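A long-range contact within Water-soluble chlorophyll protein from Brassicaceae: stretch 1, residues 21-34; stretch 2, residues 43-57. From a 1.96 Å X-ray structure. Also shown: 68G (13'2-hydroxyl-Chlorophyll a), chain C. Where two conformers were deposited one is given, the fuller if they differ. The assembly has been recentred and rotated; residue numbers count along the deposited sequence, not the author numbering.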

# COMPACT_ATOMS: atom_id res chain seq x y z
N GLN A 21 0.69 1.53 26.89
CA GLN A 21 2.00 2.04 26.54
C GLN A 21 3.09 1.19 27.19
O GLN A 21 3.06 1.02 28.39
CB GLN A 21 2.09 3.48 26.94
CG GLN A 21 1.49 4.35 25.82
CD GLN A 21 1.33 5.78 26.22
OE1 GLN A 21 1.94 6.24 27.18
NE2 GLN A 21 0.51 6.50 25.50
N PRO A 22 3.98 0.60 26.38
CA PRO A 22 5.02 -0.25 26.91
C PRO A 22 5.95 0.52 27.80
O PRO A 22 6.43 1.55 27.40
CB PRO A 22 5.77 -0.74 25.65
CG PRO A 22 4.74 -0.70 24.60
CD PRO A 22 3.95 0.54 24.91
N ALA A 23 6.17 0.01 29.00
CA ALA A 23 7.03 0.70 29.94
C ALA A 23 8.47 0.82 29.40
O ALA A 23 8.91 0.07 28.53
CB ALA A 23 7.01 -0.01 31.27
N LYS A 24 9.18 1.81 29.92
CA LYS A 24 10.60 1.97 29.64
C LYS A 24 10.92 1.74 28.14
O LYS A 24 11.75 0.91 27.79
CB LYS A 24 11.41 1.02 30.54
N SER A 25 10.25 2.49 27.26
CA SER A 25 10.48 2.40 25.81
C SER A 25 10.63 3.78 25.12
O SER A 25 9.97 4.72 25.53
CB SER A 25 9.30 1.65 25.16
OG SER A 25 9.50 1.55 23.77
N ASN A 26 11.48 3.85 24.07
CA ASN A 26 11.61 5.03 23.17
C ASN A 26 10.38 5.27 22.23
O ASN A 26 10.14 6.41 21.81
CB ASN A 26 12.89 4.91 22.29
N GLY A 27 9.63 4.21 21.91
CA GLY A 27 8.49 4.30 20.96
C GLY A 27 7.16 4.54 21.67
O GLY A 27 7.12 4.71 22.89
N GLY A 28 6.04 4.48 20.94
CA GLY A 28 4.73 4.93 21.50
C GLY A 28 3.87 3.79 21.93
O GLY A 28 4.38 2.73 22.32
N GLY A 29 2.55 3.98 21.84
CA GLY A 29 1.58 2.99 22.28
C GLY A 29 1.34 1.89 21.27
O GLY A 29 1.94 1.89 20.21
N LEU A 30 0.46 0.97 21.63
CA LEU A 30 0.03 -0.12 20.80
C LEU A 30 -1.10 0.30 19.86
O LEU A 30 -2.04 1.02 20.29
CB LEU A 30 -0.49 -1.28 21.67
CG LEU A 30 0.49 -1.86 22.71
CD1 LEU A 30 -0.05 -3.11 23.33
CD2 LEU A 30 1.86 -2.05 22.06
N VAL A 31 -1.00 -0.16 18.62
CA VAL A 31 -1.86 0.26 17.52
C VAL A 31 -2.13 -0.96 16.67
O VAL A 31 -1.30 -1.91 16.62
CB VAL A 31 -1.25 1.38 16.65
CG1 VAL A 31 -1.02 2.61 17.51
CG2 VAL A 31 -0.00 0.89 15.89
N PRO A 32 -3.29 -0.98 16.01
CA PRO A 32 -3.47 -1.98 14.95
C PRO A 32 -2.50 -1.78 13.79
O PRO A 32 -2.19 -0.63 13.43
CB PRO A 32 -4.90 -1.70 14.44
CG PRO A 32 -5.52 -0.85 15.45
CD PRO A 32 -4.43 -0.07 16.09
N ALA A 33 -2.11 -2.88 13.16
CA ALA A 33 -1.32 -2.78 11.98
C ALA A 33 -1.38 -4.05 11.26
O ALA A 33 -1.48 -5.09 11.89
CB ALA A 33 0.13 -2.46 12.32
N ALA A 34 -1.31 -3.99 9.94
CA ALA A 34 -1.33 -5.18 9.16
C ALA A 34 -0.03 -5.98 9.43
O ALA A 34 1.10 -5.41 9.51
CB ALA A 34 -1.52 -4.90 7.68
N LEU A 43 -6.07 -7.88 11.29
CA LEU A 43 -4.99 -7.02 11.64
C LEU A 43 -4.25 -7.54 12.86
O LEU A 43 -4.84 -8.26 13.74
CB LEU A 43 -5.53 -5.65 12.00
CG LEU A 43 -6.21 -4.92 10.86
CD1 LEU A 43 -6.77 -3.64 11.41
CD2 LEU A 43 -5.23 -4.61 9.70
N GLY A 44 -2.97 -7.16 12.94
CA GLY A 44 -2.16 -7.47 14.10
C GLY A 44 -2.11 -6.27 14.98
O GLY A 44 -2.73 -5.24 14.69
N ILE A 45 -1.31 -6.37 16.04
CA ILE A 45 -1.08 -5.31 16.96
C ILE A 45 0.42 -5.07 17.12
O ILE A 45 1.18 -6.01 17.35
CB ILE A 45 -1.70 -5.62 18.33
CG1 ILE A 45 -3.16 -6.04 18.17
CG2 ILE A 45 -1.54 -4.40 19.22
CD1 ILE A 45 -3.82 -6.50 19.45
N THR A 46 0.86 -3.84 16.90
CA THR A 46 2.27 -3.49 17.07
C THR A 46 2.42 -2.32 17.98
O THR A 46 1.46 -1.58 18.22
CB THR A 46 3.00 -3.11 15.77
OG1 THR A 46 2.40 -1.94 15.14
CG2 THR A 46 3.04 -4.28 14.84
N GLN A 47 3.64 -2.17 18.49
CA GLN A 47 3.99 -0.90 19.14
C GLN A 47 4.52 0.07 18.08
O GLN A 47 5.44 -0.22 17.36
CB GLN A 47 5.03 -1.14 20.23
CG GLN A 47 5.46 0.19 20.83
CD GLN A 47 6.74 0.17 21.63
OE1 GLN A 47 7.50 -0.83 21.62
NE2 GLN A 47 7.01 1.30 22.33
N THR A 48 4.00 1.27 18.03
CA THR A 48 4.57 2.19 17.12
C THR A 48 5.98 2.64 17.61
O THR A 48 6.25 2.71 18.79
CB THR A 48 3.62 3.36 16.85
OG1 THR A 48 4.21 4.19 15.86
CG2 THR A 48 3.39 4.13 18.06
N LEU A 49 6.85 2.90 16.66
CA LEU A 49 8.21 3.37 16.89
C LEU A 49 8.26 4.86 17.11
O LEU A 49 9.27 5.41 17.55
CB LEU A 49 9.07 3.02 15.68
CG LEU A 49 9.45 1.56 15.47
CD1 LEU A 49 10.16 1.39 14.14
CD2 LEU A 49 10.29 1.03 16.66
N LEU A 50 7.16 5.52 16.77
CA LEU A 50 7.09 6.96 16.83
C LEU A 50 6.86 7.42 18.25
O LEU A 50 5.86 7.08 18.87
CB LEU A 50 5.96 7.46 15.92
CG LEU A 50 6.17 7.24 14.41
CD1 LEU A 50 5.12 8.03 13.64
CD2 LEU A 50 7.58 7.59 13.92
N PRO A 51 7.77 8.22 18.79
CA PRO A 51 7.76 8.50 20.23
C PRO A 51 6.52 9.17 20.86
O PRO A 51 6.13 8.84 21.99
CB PRO A 51 8.99 9.40 20.42
CG PRO A 51 9.48 9.75 19.07
CD PRO A 51 8.98 8.70 18.12
N TYR A 52 5.93 10.14 20.19
CA TYR A 52 4.79 10.83 20.78
C TYR A 52 3.43 10.28 20.33
O TYR A 52 2.39 10.85 20.68
CB TYR A 52 4.89 12.32 20.49
CG TYR A 52 6.27 12.81 20.81
CD1 TYR A 52 6.65 13.05 22.13
CD2 TYR A 52 7.24 12.95 19.82
CE1 TYR A 52 7.92 13.46 22.44
CE2 TYR A 52 8.51 13.39 20.12
CZ TYR A 52 8.84 13.62 21.43
OH TYR A 52 10.10 14.04 21.75
N GLN A 53 3.42 9.19 19.57
CA GLN A 53 2.17 8.52 19.25
C GLN A 53 1.74 7.65 20.47
O GLN A 53 2.41 6.69 20.88
CB GLN A 53 2.23 7.74 17.93
CG GLN A 53 2.78 8.53 16.75
N PRO A 54 0.60 7.99 21.07
CA PRO A 54 0.17 7.37 22.31
C PRO A 54 -0.47 5.99 22.17
O PRO A 54 -0.80 5.35 23.16
CB PRO A 54 -0.89 8.38 22.81
CG PRO A 54 -1.54 8.85 21.52
CD PRO A 54 -0.36 9.02 20.60
N GLY A 55 -0.72 5.51 20.97
CA GLY A 55 -1.53 4.31 20.84
C GLY A 55 -2.96 4.62 20.44
O GLY A 55 -3.42 5.78 20.46
N LEU A 56 -3.64 3.59 20.01
CA LEU A 56 -5.07 3.70 19.80
C LEU A 56 -5.73 3.25 21.08
O LEU A 56 -5.39 2.19 21.62
CB LEU A 56 -5.54 2.81 18.65
CG LEU A 56 -7.01 2.90 18.22
CD1 LEU A 56 -7.25 4.25 17.55
CD2 LEU A 56 -7.33 1.77 17.26
N PRO A 57 -6.71 4.04 21.57
CA PRO A 57 -7.26 3.64 22.82
C PRO A 57 -7.95 2.31 22.75
O PRO A 57 -8.43 1.86 21.69
CB PRO A 57 -8.32 4.75 23.12
CG PRO A 57 -8.10 5.84 22.15
CD PRO A 57 -7.48 5.14 20.96
C1 68G C . 5.65 3.85 11.83
C2 68G C . 5.36 4.94 10.79
C3 68G C . 5.89 4.71 9.44
C4 68G C . 6.69 3.46 9.29
C5 68G C . 5.78 5.72 8.29
C6 68G C . 4.42 5.72 7.66
C7 68G C . 3.98 4.39 7.15
C8 68G C . 2.86 4.70 6.17
C9 68G C . 1.59 5.26 6.84
C10 68G C . 2.47 3.41 5.50
C11 68G C . 3.01 3.48 4.14
C12 68G C . 2.41 2.23 3.50
C13 68G C . 3.57 1.54 2.77
C14 68G C . 4.24 2.50 1.75
C15 68G C . 2.97 0.29 2.10
C16 68G C . 4.06 -0.75 1.84
C17 68G C . 3.27 -1.89 1.22
C18 68G C . 4.29 -2.93 0.88
C19 68G C . 3.61 -4.28 0.88
C20 68G C . 4.75 -2.64 -0.55
O2A 68G C . 5.13 2.52 11.47
CGA 68G C . 4.89 1.89 12.65
O1A 68G C . 5.26 2.30 13.77
CBA 68G C . 4.06 0.67 12.53
CAA 68G C . 2.59 1.11 12.86
C2A 68G C . 1.94 1.99 11.73
C3A 68G C . 1.72 1.14 10.55
CMA 68G C . 2.00 2.03 9.38
C4A 68G C . 0.29 0.80 10.51
CHB 68G C . -0.32 0.03 9.61
NA 68G C . -0.28 1.49 11.47
C1A 68G C . 0.59 2.25 12.15
CHA 68G C . 0.18 3.10 13.11
CBD 68G C . 0.90 4.09 13.85
CGD 68G C . 1.58 5.05 12.99
O1D 68G C . 2.77 5.38 13.16
O2D 68G C . 0.86 5.56 11.97
CED 68G C . 1.60 6.46 11.17
O 68G C . 1.93 3.60 14.63
CAD 68G C . -0.09 4.73 14.68
OBD 68G C . 0.18 5.62 15.54
C3D 68G C . -1.31 4.18 14.41
C2D 68G C . -2.65 4.12 14.62
CMD 68G C . -3.34 4.91 15.50
C4D 68G C . -1.10 3.25 13.48
ND 68G C . -2.22 2.65 13.10
C1D 68G C . -3.22 3.19 13.82
CHD 68G C . -4.56 2.83 13.71
C4C 68G C . -5.18 1.97 12.87
NC 68G C . -4.49 1.18 12.00
MG 68G C . -2.46 1.20 11.73
C3C 68G C . -6.50 1.65 12.70
CAC 68G C . -7.68 2.24 13.44
CBC 68G C . -7.99 3.56 12.66
C2C 68G C . -6.59 0.71 11.74
CMC 68G C . -7.76 0.16 11.32
C1C 68G C . -5.34 0.40 11.29
CHC 68G C . -4.94 -0.45 10.34
C4B 68G C . -3.75 -0.53 9.69
NB 68G C . -2.60 -0.10 10.21
C1B 68G C . -1.60 -0.31 9.35
C2B 68G C . -2.16 -0.88 8.24
CMB 68G C . -1.47 -1.24 7.13
C3B 68G C . -3.47 -1.06 8.48
CAB 68G C . -4.47 -1.54 7.73
CBB 68G C . -4.37 -2.52 6.57
O HOH W 1 -3.15 1.56 23.00

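The contact between the two stretches is built chiefly from backbone hydrogen bonds. Residues 30-33 and 44-47 pair as antiparallel strands. Val31 and Thr46 form one hydrogen-bonded pair, with Val31 N to Thr46 O and Thr46 N to Val31 O both 2.9 Å. Two residues on, Ala33 N lies 2.9 Å from Gly44 O and Gly44 N 2.8 Å from Ala33 O. Between these pairs, Pro32 faces Ile45 at a non-hydrogen-bonded position, where the proline's lack of an amide proton costs the ladder nothing. CA-H...O contacts supplement the ladder, among them Leu30 CA to Thr46 O at 3.3 Å and Pro32 CA to Gly44 O at 3.4 Å.

Beyond the ladder, the glycine run of stretch 1 continues the backbone pairing. Thr48 N donates to Gly29 O (3.1 Å) and Gly28 N to Thr48 O (2.8 Å), while Gly29 N turns to Gln53 O at 2.9 Å, the last residue of the Leu50-Gln53 type I turn. Such close packing leaves no room for side chains: an ideal CB on Gly28 would sit 1.8 Å from Gln53 O, and one on Gly29 2.1 Å from Pro54 O. On the far side of stretch 1, Leu56 N donates to Leu30 O (3.0 Å). A water reinforces this link, donating to both Leu30 O (3.0 Å) and Leu56 O (2.7 Å).

Two glutamine side chains add polar links. Gln47, the residue most covered by the opposing stretch, extends its amide so that NE2 donates to Ser25 OG at 2.9 Å and to Gly28 O at 3.0 Å. Ser25 OG also accepts from Gly27 N (3.2 Å), which ties the loop to itself at the same point. Gln21 NE2 donates to Pro54 O at 2.9 Å and is almost linear, at 176°.

Apolar contacts fill in around the strands. Pro32 CD packs 3.6 Å from Leu56 CD2, and Pro32 CB lies 4.1 Å from Leu43 CD1; Leu30 CB approaches Ile45 CG2 at 4.1 Å. On the other face of the sheet, Val31 and Thr46 meet at 3.8 Å (CG2 to OG1), and Ala33 CB lies 3.7 Å from Thr46 OG1, a hydroxyl buried without a polar partner in the model.

The chlorophyll draws on both stretches. Pro32 O binds its magnesium at 2.5 Å, Val31 CG1 lies 3.5 Å from its C3D, and Leu49 N makes a weak hydrogen bond to its O1A at 3.4 Å.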